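Local coordinates for cytochrome C-type biogenesis protein ccmF (Thermus thermophilus, PDB 6ZMQ), which probably acts as the membrane-bound heme lyase of cytochrome c maturation, binding heme within its transmembrane helices for attachment to apocytochrome c, at residues 144-147 with 148-151; 200-203 with 204-208; 520-523 with 524-528. All coordinates share one frame; numbering follows the deposited sequence.

Interaction 1. Residues 144-147 with 148-151. With PTY (phosphatidylethanolamine), chain E.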
loop_
_atom_site.group_PDB
_atom_site.type_symbol
_atom_site.label_atom_id
_atom_site.label_comp_id
_atom_site.label_asym_id
_atom_site.label_seq_id
_atom_site.Cartn_x
_atom_site.Cartn_y
_atom_site.Cartn_z
ATOM N N VAL A 144 24.287 3.101 2.555
ATOM C CA VAL A 144 23.233 2.152 2.175
ATOM C C VAL A 144 22.202 2.803 1.230
ATOM O O VAL A 144 21.714 2.152 0.288
ATOM C CB VAL A 144 22.594 1.527 3.434
ATOM C CG1 VAL A 144 22.191 2.577 4.377
ATOM C CG2 VAL A 144 21.410 0.594 3.116
ATOM N N LEU A 145 21.897 4.103 1.410
ATOM C CA LEU A 145 20.931 4.753 0.516
ATOM C C LEU A 145 21.502 4.976 -0.888
ATOM O O LEU A 145 20.798 4.762 -1.892
ATOM C CB LEU A 145 20.435 6.064 1.137
ATOM C CG LEU A 145 19.518 6.020 2.368
ATOM C CD1 LEU A 145 19.009 7.413 2.675
ATOM C CD2 LEU A 145 18.352 5.082 2.100
ATOM N N PHE A 146 22.793 5.333 -0.986
ATOM C CA PHE A 146 23.466 5.389 -2.277
ATOM C C PHE A 146 23.615 4.001 -2.892
ATOM O O PHE A 146 23.645 3.882 -4.115
ATOM C CB PHE A 146 24.848 6.033 -2.147
ATOM C CG PHE A 146 24.836 7.545 -2.193
ATOM C CD1 PHE A 146 24.350 8.204 -3.301
ATOM C CD2 PHE A 146 25.415 8.305 -1.183
ATOM C CE1 PHE A 146 24.363 9.584 -3.374
ATOM C CE2 PHE A 146 25.433 9.688 -1.239
ATOM C CZ PHE A 146 24.910 10.330 -2.348
ATOM N N GLY A 147 23.690 2.951 -2.067
ATOM C CA GLY A 147 23.658 1.589 -2.590
ATOM C C GLY A 147 22.341 1.222 -3.249
ATOM O O GLY A 147 22.322 0.548 -4.283
ATOM N N ILE A 148 21.224 1.629 -2.630
ATOM C CA ILE A 148 19.895 1.369 -3.204
ATOM C C ILE A 148 19.738 2.109 -4.531
ATOM O O ILE A 148 19.237 1.555 -5.524
ATOM C CB ILE A 148 18.787 1.766 -2.210
ATOM C CG1 ILE A 148 18.811 0.880 -0.966
ATOM C CG2 ILE A 148 17.403 1.645 -2.832
ATOM C CD1 ILE A 148 17.935 1.417 0.150
ATOM N N GLN A 149 20.198 3.367 -4.562
ATOM C CA GLN A 149 20.201 4.155 -5.797
ATOM C C GLN A 149 21.083 3.521 -6.868
ATOM O O GLN A 149 20.726 3.520 -8.054
ATOM C CB GLN A 149 20.694 5.575 -5.518
ATOM C CG GLN A 149 19.844 6.417 -4.595
ATOM C CD GLN A 149 20.392 7.825 -4.460
ATOM O OE1 GLN A 149 20.040 8.545 -3.543
ATOM N NE2 GLN A 149 21.268 8.213 -5.378
ATOM N N VAL A 150 22.241 2.984 -6.462
ATOM C CA VAL A 150 23.148 2.309 -7.388
ATOM C C VAL A 150 22.513 1.038 -7.940
ATOM O O VAL A 150 22.656 0.742 -9.131
ATOM C CB VAL A 150 24.514 2.062 -6.706
ATOM C CG1 VAL A 150 25.280 0.880 -7.285
ATOM C CG2 VAL A 150 25.354 3.279 -6.870
ATOM N N PHE A 151 21.736 0.314 -7.115
ATOM C CA PHE A 151 21.010 -0.852 -7.630
ATOM C C PHE A 151 19.946 -0.451 -8.640
ATOM O O PHE A 151 19.815 -1.098 -9.680
ATOM C CB PHE A 151 20.335 -1.680 -6.537
ATOM C CG PHE A 151 19.530 -2.841 -7.108
ATOM C CD1 PHE A 151 20.166 -3.853 -7.821
ATOM C CD2 PHE A 151 18.146 -2.868 -7.017
ATOM C CE1 PHE A 151 19.441 -4.907 -8.370
ATOM C CE2 PHE A 151 17.412 -3.917 -7.564
ATOM C CZ PHE A 151 18.063 -4.936 -8.242
HETATM C C1 PTY E . 22.129 -12.088 -15.842
HETATM C C2 PTY E . 20.290 -17.766 -19.793
HETATM C C3 PTY E . 19.620 -17.203 -18.539
HETATM O O4 PTY E . 21.625 -10.895 -16.370
HETATM C C5 PTY E . 20.041 -13.423 -15.331
HETATM C C6 PTY E . 21.244 -12.668 -14.733
HETATM O O7 PTY E . 20.840 -11.672 -13.808
HETATM C C8 PTY E . 21.604 -11.580 -12.618
HETATM O O10 PTY E . 22.571 -12.253 -12.492
HETATM C C11 PTY E . 21.212 -10.631 -11.468
HETATM C C12 PTY E . 22.283 -10.556 -10.358
HETATM C C13 PTY E . 21.713 -10.121 -8.990
HETATM C C14 PTY E . 22.584 -9.092 -8.249
HETATM C C15 PTY E . 21.742 -8.139 -7.385
HETATM C C16 PTY E . 22.486 -7.628 -6.138
HETATM C C17 PTY E . 22.575 -6.092 -6.147
HETATM C C18 PTY E . 22.633 -5.477 -4.741
HETATM C C19 PTY E . 22.943 -3.977 -4.826
HETATM C C20 PTY E . 23.349 -3.423 -3.453
HETATM C C21 PTY E . 24.188 -2.148 -3.602
HETATM C C22 PTY E . 25.339 -2.126 -2.587
HETATM C C23 PTY E . 24.857 -1.619 -1.223
HETATM C C24 PTY E . 26.039 -1.463 -0.258
HETATM C C25 PTY E . 25.628 -0.754 1.036
HETATM C C26 PTY E . 25.854 -1.677 2.235
HETATM C C27 PTY E . 26.340 -0.882 3.446
HETATM C C28 PTY E . 26.071 -1.707 4.702
HETATM C C29 PTY E . 27.003 -1.295 5.836
HETATM C C30 PTY E . 22.633 -10.086 -16.910
HETATM C C31 PTY E . 23.471 -9.205 -15.982
HETATM O O30 PTY E . 22.849 -10.094 -18.077
HETATM C C32 PTY E . 22.541 -8.380 -15.092
HETATM C C33 PTY E . 23.314 -7.678 -13.973
HETATM C C34 PTY E . 22.392 -6.681 -13.263
HETATM C C35 PTY E . 23.127 -6.025 -12.092
HETATM C C36 PTY E . 22.565 -4.632 -11.805
HETATM C C37 PTY E . 23.659 -3.755 -11.195
HETATM C C38 PTY E . 23.236 -3.300 -9.797
HETATM C C39 PTY E . 24.387 -2.595 -9.078
HETATM C C40 PTY E . 24.965 -3.522 -8.008
HETATM C C41 PTY E . 25.882 -2.759 -7.051
HETATM C C42 PTY E . 27.324 -2.821 -7.551
HETATM C C43 PTY E . 28.277 -2.583 -6.383
HETATM C C44 PTY E . 28.829 -1.166 -6.487
HETATM P P1 PTY E . 20.713 -15.275 -17.142
HETATM O O11 PTY E . 19.863 -15.826 -18.446
HETATM O O12 PTY E . 20.576 -16.261 -16.008
HETATM O O13 PTY E . 22.167 -15.206 -17.538
HETATM O O14 PTY E . 20.215 -13.762 -16.687
HETATM N N1 PTY E . 21.217 -18.816 -19.412
#

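Interaction 2. Residues 200-203 with 204-208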
loop_
_atom_site.group_PDB
_atom_site.type_symbol
_atom_site.label_atom_id
_atom_site.label_comp_id
_atom_site.label_asym_id
_atom_site.label_seq_id
_atom_site.Cartn_x
_atom_site.Cartn_y
_atom_site.Cartn_z
ATOM N N LEU A 200 9.964 3.828 3.900
ATOM C CA LEU A 200 10.567 2.761 4.695
ATOM C C LEU A 200 12.032 2.521 4.328
ATOM O O LEU A 200 12.689 1.692 4.973
ATOM C CB LEU A 200 9.765 1.463 4.566
ATOM C CG LEU A 200 8.544 1.279 5.473
ATOM C CD1 LEU A 200 8.215 -0.193 5.562
ATOM C CD2 LEU A 200 8.759 1.857 6.878
ATOM N N SER A 201 12.555 3.202 3.292
ATOM C CA SER A 201 13.988 3.160 3.036
ATOM C C SER A 201 14.770 3.809 4.164
ATOM O O SER A 201 15.738 3.228 4.674
ATOM C CB SER A 201 14.305 3.842 1.712
ATOM O OG SER A 201 14.403 5.243 1.863
ATOM N N VAL A 202 14.362 5.007 4.588
ATOM C CA VAL A 202 15.253 5.842 5.407
ATOM C C VAL A 202 15.345 5.414 6.876
ATOM O O VAL A 202 16.453 5.473 7.429
ATOM C CB VAL A 202 14.981 7.328 5.156
ATOM C CG1 VAL A 202 13.524 7.646 5.188
ATOM C CG2 VAL A 202 15.721 8.281 6.119
ATOM N N PRO A 203 14.281 4.914 7.545
ATOM C CA PRO A 203 14.504 4.189 8.819
ATOM C C PRO A 203 15.409 2.970 8.728
ATOM O O PRO A 203 16.279 2.824 9.604
ATOM C CB PRO A 203 13.077 3.775 9.230
ATOM C CG PRO A 203 12.209 4.175 8.059
ATOM C CD PRO A 203 12.894 5.375 7.560
ATOM N N TYR A 204 15.238 2.134 7.681
ATOM C CA TYR A 204 16.055 0.930 7.485
ATOM C C TYR A 204 17.529 1.273 7.411
ATOM O O TYR A 204 18.353 0.620 8.068
ATOM C CB TYR A 204 15.649 0.198 6.197
ATOM C CG TYR A 204 16.654 -0.859 5.728
ATOM C CD1 TYR A 204 16.681 -2.117 6.324
ATOM C CD2 TYR A 204 17.555 -0.609 4.675
ATOM C CE1 TYR A 204 17.575 -3.088 5.911
ATOM C CE2 TYR A 204 18.463 -1.578 4.265
ATOM C CZ TYR A 204 18.464 -2.813 4.890
ATOM O OH TYR A 204 19.343 -3.797 4.491
ATOM N N ALA A 205 17.845 2.336 6.657
ATOM C CA ALA A 205 19.185 2.899 6.563
ATOM C C ALA A 205 19.739 3.242 7.930
ATOM O O ALA A 205 20.797 2.717 8.315
ATOM C CB ALA A 205 19.136 4.148 5.683
ATOM N N TYR A 206 18.937 3.970 8.726
ATOM C CA TYR A 206 19.298 4.342 10.092
ATOM C C TYR A 206 19.521 3.111 10.954
ATOM O O TYR A 206 20.525 3.038 11.680
ATOM C CB TYR A 206 18.209 5.229 10.694
ATOM C CG TYR A 206 18.395 6.729 10.521
ATOM C CD1 TYR A 206 18.033 7.365 9.339
ATOM C CD2 TYR A 206 18.881 7.512 11.558
ATOM C CE1 TYR A 206 18.171 8.731 9.181
ATOM C CE2 TYR A 206 19.019 8.881 11.410
ATOM C CZ TYR A 206 18.669 9.484 10.221
ATOM O OH TYR A 206 18.812 10.843 10.071
ATOM N N ALA A 207 18.688 2.073 10.743
ATOM C CA ALA A 207 18.803 0.839 11.510
ATOM C C ALA A 207 20.082 0.097 11.176
ATOM O O ALA A 207 20.818 -0.307 12.086
ATOM C CB ALA A 207 17.612 -0.053 11.246
ATOM N N VAL A 208 20.427 0.026 9.882
ATOM C CA VAL A 208 21.665 -0.646 9.491
ATOM C C VAL A 208 22.846 0.243 9.832
ATOM O O VAL A 208 23.953 -0.251 10.098
ATOM C CB VAL A 208 21.538 -1.056 8.007
ATOM C CG1 VAL A 208 22.814 -1.671 7.444
ATOM C CG2 VAL A 208 20.416 -2.067 7.863
#

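Interaction 3. Residues 520-523 with 524-528. With LMT (dodecyl-beta-D-maltoside), chain D.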
loop_
_atom_site.group_PDB
_atom_site.type_symbol
_atom_site.label_atom_id
_atom_site.label_comp_id
_atom_site.label_asym_id
_atom_site.label_seq_id
_atom_site.Cartn_x
_atom_site.Cartn_y
_atom_site.Cartn_z
ATOM N N ILE A 520 -15.963 -5.959 6.964
ATOM C CA ILE A 520 -15.395 -7.110 6.264
ATOM C C ILE A 520 -16.076 -8.402 6.687
ATOM O O ILE A 520 -16.434 -9.219 5.828
ATOM C CB ILE A 520 -13.866 -7.152 6.455
ATOM C CG1 ILE A 520 -13.275 -5.818 5.974
ATOM C CG2 ILE A 520 -13.220 -8.390 5.788
ATOM C CD1 ILE A 520 -11.792 -5.780 5.793
ATOM N N ALA A 521 -16.340 -8.581 7.995
ATOM C CA ALA A 521 -17.000 -9.820 8.410
ATOM C C ALA A 521 -18.461 -9.863 7.958
ATOM O O ALA A 521 -18.957 -10.926 7.555
ATOM C CB ALA A 521 -16.886 -9.998 9.915
ATOM N N PHE A 522 -19.136 -8.707 7.948
ATOM C CA PHE A 522 -20.525 -8.659 7.494
ATOM C C PHE A 522 -20.650 -8.848 5.978
ATOM O O PHE A 522 -21.631 -9.442 5.507
ATOM C CB PHE A 522 -21.177 -7.346 7.946
ATOM C CG PHE A 522 -21.919 -7.459 9.261
ATOM C CD1 PHE A 522 -21.269 -7.231 10.461
ATOM C CD2 PHE A 522 -23.257 -7.803 9.282
ATOM C CE1 PHE A 522 -21.941 -7.332 11.668
ATOM C CE2 PHE A 522 -23.939 -7.910 10.478
ATOM C CZ PHE A 522 -23.274 -7.672 11.674
ATOM N N SER A 523 -19.678 -8.343 5.195
ATOM C CA SER A 523 -19.721 -8.542 3.745
ATOM C C SER A 523 -19.234 -9.934 3.345
ATOM O O SER A 523 -19.683 -10.485 2.330
ATOM C CB SER A 523 -18.908 -7.460 3.035
ATOM O OG SER A 523 -17.550 -7.475 3.430
ATOM N N GLN A 524 -18.276 -10.490 4.092
ATOM C CA GLN A 524 -17.784 -11.838 3.824
ATOM C C GLN A 524 -18.839 -12.892 4.133
ATOM O O GLN A 524 -18.978 -13.877 3.398
ATOM C CB GLN A 524 -16.514 -12.102 4.636
ATOM C CG GLN A 524 -15.217 -11.632 3.976
ATOM C CD GLN A 524 -14.992 -12.244 2.603
ATOM O OE1 GLN A 524 -15.211 -13.438 2.397
ATOM N NE2 GLN A 524 -14.552 -11.422 1.657
ATOM N N THR A 525 -19.561 -12.728 5.246
ATOM C CA THR A 525 -20.602 -13.689 5.597
ATOM C C THR A 525 -21.791 -13.595 4.647
ATOM O O THR A 525 -22.249 -14.604 4.098
ATOM C CB THR A 525 -21.059 -13.480 7.046
ATOM O OG1 THR A 525 -21.062 -12.083 7.368
ATOM C CG2 THR A 525 -20.151 -14.222 8.018
ATOM N N TYR A 526 -22.313 -12.386 4.455
ATOM C CA TYR A 526 -23.681 -12.197 3.972
ATOM C C TYR A 526 -23.737 -11.712 2.529
ATOM O O TYR A 526 -24.273 -10.650 2.237
ATOM C CB TYR A 526 -24.406 -11.223 4.884
ATOM C CG TYR A 526 -24.796 -11.879 6.151
ATOM C CD1 TYR A 526 -25.331 -13.158 6.118
ATOM C CD2 TYR A 526 -24.667 -11.232 7.374
ATOM C CE1 TYR A 526 -25.703 -13.791 7.251
ATOM C CE2 TYR A 526 -25.038 -11.869 8.538
ATOM C CZ TYR A 526 -25.560 -13.154 8.455
ATOM O OH TYR A 526 -25.949 -13.856 9.557
ATOM N N ARG A 527 -23.269 -12.530 1.598
ATOM C CA ARG A 527 -23.280 -12.060 0.223
ATOM C C ARG A 527 -23.892 -13.101 -0.700
ATOM O O ARG A 527 -23.681 -14.308 -0.529
ATOM C CB ARG A 527 -21.874 -11.627 -0.206
ATOM C CG ARG A 527 -20.944 -12.606 -0.867
ATOM C CD ARG A 527 -19.742 -11.822 -1.352
ATOM N NE ARG A 527 -19.341 -12.193 -2.699
ATOM C CZ ARG A 527 -18.535 -11.465 -3.458
ATOM N NH1 ARG A 527 -18.321 -11.805 -4.720
ATOM N NH2 ARG A 527 -18.028 -10.329 -2.994
ATOM N N LEU A 528 -24.720 -12.626 -1.620
ATOM C CA LEU A 528 -25.365 -13.494 -2.594
ATOM C C LEU A 528 -25.122 -12.994 -4.007
ATOM O O LEU A 528 -25.217 -11.795 -4.282
ATOM C CB LEU A 528 -26.886 -13.651 -2.337
ATOM C CG LEU A 528 -27.924 -12.527 -2.391
ATOM C CD1 LEU A 528 -29.300 -13.113 -2.578
ATOM C CD2 LEU A 528 -27.935 -11.818 -1.057
HETATM C C1B LMT D . -15.011 -14.816 -4.244
HETATM C C2B LMT D . -15.346 -16.321 -3.990
HETATM C C3B LMT D . -16.405 -16.927 -4.970
HETATM C C4B LMT D . -17.067 -15.905 -5.935
HETATM C C5B LMT D . -15.910 -15.098 -6.549
HETATM C C6B LMT D . -16.441 -14.187 -7.648
HETATM O O1B LMT D . -13.725 -14.517 -3.748
HETATM O O2B LMT D . -14.166 -17.014 -4.073
HETATM O O3B LMT D . -17.333 -17.663 -4.289
HETATM O "O4'" LMT D . -17.765 -16.551 -6.931
HETATM O O5B LMT D . -15.127 -14.362 -5.593
HETATM O O6B LMT D . -17.007 -14.940 -8.643
HETATM C "C1'" LMT D . -11.997 -12.733 -0.270
HETATM C "C2'" LMT D . -12.369 -14.249 -0.190
HETATM C "C3'" LMT D . -12.615 -14.830 -1.621
HETATM C "C4'" LMT D . -13.601 -13.969 -2.442
HETATM C "C5'" LMT D . -12.887 -12.594 -2.494
HETATM C "C6'" LMT D . -13.456 -11.583 -3.451
HETATM O "O1'" LMT D . -12.187 -12.132 0.953
HETATM O "O2'" LMT D . -11.333 -14.945 0.372
HETATM O "O3'" LMT D . -13.052 -16.117 -1.547
HETATM O "O5'" LMT D . -12.857 -12.035 -1.189
HETATM O "O6'" LMT D . -14.648 -11.193 -2.903
HETATM C C1 LMT D . -11.042 -11.977 1.779
HETATM C C2 LMT D . -11.255 -10.693 2.536
HETATM C C3 LMT D . -10.793 -10.647 3.964
HETATM C C4 LMT D . -9.337 -10.244 4.013
HETATM C C5 LMT D . -8.889 -10.160 5.443
HETATM C C6 LMT D . -7.893 -9.071 5.713
HETATM C C7 LMT D . -8.378 -7.749 5.185
HETATM C C8 LMT D . -8.011 -6.670 6.142
HETATM C C9 LMT D . -7.351 -5.505 5.480
HETATM C C10 LMT D . -6.981 -4.513 6.542
HETATM C C11 LMT D . -6.416 -3.284 5.913
HETATM C C12 LMT D . -6.769 -2.066 6.694
#

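Interaction 1. Residues 144-147 with 148-151
The Phe146 ring and the Gln149 amide lie side by side along helix 135-157, pointing the same way, with their planes 64° apart. Ring atom CD1 of Phe146 is 3.7 Å from NE2 of Gln149, an oblique approach. Gln149 runs extended beyond CG (chi2 -177°), which carries its amide out alongside the ring to weak hydrogen bonds from NE2 to Ser35 and between OE1 and Thr125. The other ring, Phe151, swings away from this turn with CG anti to the backbone N (chi1 177°). Its CD1 lies 3.7 Å from C17 in one acyl chain of the phosphatidylethanolamine, while Phe332 stacks on the ring and Phe329 meets it edge-to-face. One turn back, Gly147 has no side chain, and the same acyl chain runs against bare backbone, its C21 3.3 Å from Gly147 O. Val150 reaches the second acyl chain, CG1 lying 3.7 Å from C41. Around the helix, Leu145 CD2 and Ile148 CD1 pack 4.2 Å apart, the two side chains side by side and pointing the same way. Regular helical bonds join the turn, among them Gln149 N to Leu145 O at 3.1 Å and Phe151 N to Gly147 O at 2.9 Å. The chemistry is thus divided by face: the lipid runs over the bare backbone at Gly147, beside Val150 and Phe151, all hydrocarbon against hydrocarbon apart from the Gly147 carbonyl, whereas the buried amide of Gln149 finds weak hydrogen-bond partners on neighbouring helices, away from the acyl chains.

Interaction 2. Residues 200-203 with 204-208
Pro203 O accepts Ala207 N at 2.8 Å, the donor lying in the carbonyl plane. One residue earlier, Val202 O takes Tyr206 N at 3.2 Å with the donor tilted 29° out of plane, and Ser201 O takes Ala205 N almost in line with its C=O. Val202 O also sits in the plane of the Tyr206 ring, at its edge beside CD1. The aromatic ring therefore lies directly next to the carbonyl that binds its own backbone N. Val202 and Tyr206 point the same way; CG2 of Val202, anti to the backbone N, comes within 3.9 Å of Tyr206 CE1, while the ring continues to Val141, Lys131 and Leu133. With an alanine in place of Tyr206, Val202 CG2 is likely to lose its aromatic neighbour and a gap to open toward Lys131 and Leu133. Tyr204 leaves the helix in another direction, its CG anti to the backbone N (chi1 166°). Its CB stands 3.4 Å from Ser201 O, and CG2 of Val208 lies 3.5 Å above one ring face, offset toward the rim. Phe299 stacks on this ring, and the buried hydroxyl is satisfied by Ala336 O. Ser201 turns its OG back to Val198 O within the same helix. Pro203 has no N-H to give to the preceding turn, and its ring packs on Trp226 and Thr227 of helix 224-247. The result is a proline-kinked transmembrane helix: Tyr204 N also stands too far from Leu200 O to bond it, regular bonding resumes with Ala205 N, and Tyr204 packs among neighbouring helices while Tyr206 lies against helix 135-157 and loop residues.

Interaction 3. Residues 520-523 with 524-528
Helix 501-525 ends here, where a transmembrane helix gives way to strand 528-534, which pairs with strand 617-625, Leu528 bonding Val623 through the backbone. Gln524 N still bonds Ile520 O at 2.8 Å and Tyr526 N bonds Phe522 O at 3.2 Å, the latter donor standing above the carbonyl plane as Tyr526 leaves helical geometry. Thr525 places OG1 between its backbone N and carbonyl carbon (chi1 36°), which points the hydroxyl back at Ala521 O, a carbonyl that also receives Thr525 N at 3.0 Å; the modelled hydroxyl distance is too short to be trusted in detail. Phe522 and Tyr526 lie side by side, their CD2 atoms 4.2 Å apart. Tyr458 meets the Phe522 ring edge-to-face, and Thr459 N is hydrogen-bonded to Tyr526 OH. On another side, Gln524 bends at chi2 (-57°) toward the dodecyl maltoside, giving a weak bond from NE2 to O5' at 3.4 Å; the same NE2 bonds Tyr254. Ile520 CG2 touches the detergent tail, 3.8 Å from C3. Arg527, bent at chi3, brings NH2 to 3.5 Å from O6' of the detergent, while NH2 is hydrogen-bonded to Gly252 O. The chemistry follows the change from membrane to surface: isoleucine faces the alkyl chain, glutamine and arginine face the maltose head, and a phosphatidylethanolamine touches Ala521, Gln524 and Thr525.

Interactions 1 and 2 belong to consecutive helices, 135-157 and 185-213, and pack directly on each other: Val144 CG1 lies 3.7 Å from Ala205 CB, and Val144 CG2 lies 3.8 Å from Tyr204 CE2. Both are wholly buried. Interaction 1 borders lipid acyl chains on one face, whereas interaction 2 is surrounded by helices and loops of the protein and kinked at a proline. Interaction 3 stands apart on the opposite side of the chain's centre, about 40 Å between centres from interaction 2, and is only partly buried. There the helix ends, and polar side chains meet detergent sugars where the other two contacts are chiefly apolar and aromatic.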